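Putative fimbrium tip subunit Fim1F (Parabacteroides distasonis, PDB 3R4R) is probably a component of the fimbrium tip, in filamentous surface appendages that mediate cell adhesion and biofilm formation. Local coordinates at residues L165-S169 / S201-F206. Numbering follows the deposited sequence.
Sequences LIQLS and SKITIF. With EDO (1,2-ethanediol), chain E.
Leu168 reaches across to Ser201, Lys202 and Ile205. Its CB points toward 201-206 but makes no close contact there. CG stands anti to the backbone N (chi1 -169°), and this swings the branch over the Ser201 hydroxyl, with CG 3.6 Å from Ser201 OG. Both methyls lie against Ser201 OG and Lys202 O, Leu168 CD1 coming within 3.6 Å of Lys202 O. They differ in their further neighbours. Leu168 CD1 lies 4.1 Å from Ile205 CG1, while CD2 is at the limit of contact with Ile203 CG2. Ser201 OG is itself fixed. Ser201 OG donates to Lys202 O at 2.8 Å, tilted 17° from the carbonyl plane. It also accepts a bond from a water that donates to Leu168 O as well. No direct hydrogen bond joins the segments. The long strand 161-179 is broken here. Its backbone bonds to strands 12-21 and 144-152 up to this point, and farther on it pairs with strands of the C-terminal transthyretin-like domain. The contact thus probably lies near the junction of the two lobes of this FimA/Mfa1-family protein. With an alanine in place of Leu168, Ile205 CG1 would probably lose its apolar neighbour and a gap would open beside the Ser201 hydroxyl. Two residues earlier, Ile166 CD1 rests 3.8 Å from Phe206 CA and 3.9 Å from Ile205 O. The Phe206 ring packs on Ile145 and Lys147 of strand 144-152.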
loop_
_atom_site.group_PDB
_atom_site.type_symbol
_atom_site.label_atom_id
_atom_site.label_comp_id
_atom_site.label_asym_id
_atom_site.label_seq_id
_atom_site.Cartn_x
_atom_site.Cartn_y
_atom_site.Cartn_z
ATOM N N LEU A 165 -4.704 -7.599 -3.345
ATOM C CA LEU A 165 -4.009 -6.314 -3.255
ATOM C C LEU A 165 -3.440 -6.071 -1.878
ATOM O O LEU A 165 -4.101 -6.345 -0.870
ATOM C CB LEU A 165 -4.953 -5.148 -3.602
ATOM C CG LEU A 165 -5.618 -5.161 -4.967
ATOM C CD1 LEU A 165 -6.668 -4.103 -5.035
ATOM C CD2 LEU A 165 -4.628 -4.993 -6.092
ATOM N N ILE A 166 -2.220 -5.556 -1.828
ATOM C CA ILE A 166 -1.602 -5.174 -0.556
ATOM C C ILE A 166 -1.557 -3.667 -0.501
ATOM O O ILE A 166 -1.491 -3.005 -1.534
ATOM C CB ILE A 166 -0.187 -5.783 -0.277
ATOM C CG1 ILE A 166 0.898 -5.222 -1.269
ATOM C CG2 ILE A 166 -0.229 -7.306 -0.226
ATOM C CD1 ILE A 166 2.317 -5.271 -0.775
ATOM N N GLN A 167 -1.498 -3.151 0.702
ATOM C CA GLN A 167 -1.306 -1.762 1.065
ATOM C C GLN A 167 0.165 -1.417 0.809
ATOM O O GLN A 167 1.037 -2.090 1.351
ATOM C CB GLN A 167 -1.718 -1.665 2.547
ATOM C CG GLN A 167 -2.474 -0.440 2.952
ATOM C CD GLN A 167 -3.829 -0.327 2.389
ATOM O OE1 GLN A 167 -4.093 0.585 1.615
ATOM N NE2 GLN A 167 -4.738 -1.182 2.839
ATOM N N LEU A 168 0.459 -0.464 -0.089
ATOM C CA LEU A 168 1.833 -0.096 -0.446
ATOM C C LEU A 168 2.486 0.762 0.671
ATOM O O LEU A 168 3.691 0.863 0.747
ATOM C CB LEU A 168 1.852 0.661 -1.799
ATOM C CG LEU A 168 3.190 0.921 -2.474
ATOM C CD1 LEU A 168 3.977 -0.383 -2.674
ATOM C CD2 LEU A 168 2.990 1.627 -3.752
ATOM N N SER A 169 1.687 1.324 1.542
ATOM C CA SER A 169 2.146 2.095 2.682
ATOM C C SER A 169 2.043 1.293 3.960
ATOM O O SER A 169 1.349 0.275 4.011
ATOM C CB SER A 169 1.329 3.380 2.819
ATOM O OG SER A 169 -0.030 3.095 3.092
ATOM N N SER A 201 7.741 5.665 -3.998
ATOM C CA SER A 201 7.738 4.200 -3.937
ATOM C C SER A 201 7.773 3.554 -5.294
ATOM O O SER A 201 7.341 4.146 -6.290
ATOM C CB SER A 201 6.495 3.684 -3.210
ATOM O OG SER A 201 6.515 2.278 -3.025
ATOM N N LYS A 202 8.279 2.299 -5.308
ATOM C CA LYS A 202 8.253 1.353 -6.427
ATOM C C LYS A 202 6.863 0.668 -6.376
ATOM O O LYS A 202 6.251 0.620 -5.306
ATOM C CB LYS A 202 9.440 0.383 -6.335
ATOM C CG LYS A 202 10.812 1.031 -6.550
ATOM C CD LYS A 202 11.150 1.311 -8.055
ATOM C CE LYS A 202 12.490 1.973 -8.264
ATOM N NZ LYS A 202 13.631 1.157 -7.746
ATOM N N ILE A 203 6.354 0.172 -7.498
ATOM C CA ILE A 203 4.990 -0.381 -7.572
ATOM C C ILE A 203 4.957 -1.880 -7.948
ATOM O O ILE A 203 3.891 -2.377 -8.338
ATOM C CB ILE A 203 4.151 0.419 -8.632
ATOM C CG1 ILE A 203 4.853 0.408 -10.037
ATOM C CG2 ILE A 203 3.854 1.852 -8.136
ATOM C CD1 ILE A 203 4.015 0.853 -11.205
ATOM N N THR A 204 6.084 -2.588 -7.858
ATOM C CA THR A 204 6.153 -3.998 -8.260
ATOM C C THR A 204 6.640 -4.885 -7.103
ATOM O O THR A 204 7.084 -6.024 -7.332
ATOM C CB THR A 204 7.090 -4.138 -9.474
ATOM O OG1 THR A 204 8.408 -3.639 -9.178
ATOM C CG2 THR A 204 6.513 -3.578 -10.752
ATOM N N ILE A 205 6.570 -4.346 -5.864
ATOM C CA ILE A 205 7.059 -4.956 -4.631
ATOM C C ILE A 205 5.844 -5.434 -3.827
ATOM O O ILE A 205 4.948 -4.653 -3.523
ATOM C CB ILE A 205 7.969 -3.949 -3.867
ATOM C CG1 ILE A 205 7.302 -2.552 -3.772
ATOM C CG2 ILE A 205 9.319 -3.846 -4.635
ATOM C CD1 ILE A 205 7.967 -1.568 -2.943
ATOM N N PHE A 206 5.800 -6.746 -3.533
ATOM C CA PHE A 206 4.619 -7.342 -2.912
ATOM C C PHE A 206 4.883 -8.110 -1.579
ATOM O O PHE A 206 3.951 -8.759 -1.090
ATOM C CB PHE A 206 4.015 -8.351 -3.913
ATOM C CG PHE A 206 3.701 -7.773 -5.273
ATOM C CD1 PHE A 206 2.526 -7.067 -5.493
ATOM C CD2 PHE A 206 4.561 -7.979 -6.353
ATOM C CE1 PHE A 206 2.237 -6.539 -6.753
ATOM C CE2 PHE A 206 4.256 -7.463 -7.615
ATOM C CZ PHE A 206 3.106 -6.738 -7.799
HETATM C C1 EDO E . -1.344 -1.040 6.177
HETATM O O1 EDO E . -1.592 0.312 5.742
HETATM C C2 EDO E . -2.601 -1.576 6.871
HETATM O O2 EDO E . -2.597 -3.014 6.863
HETATM O O HOH W 1 6.289 1.463 -0.188
#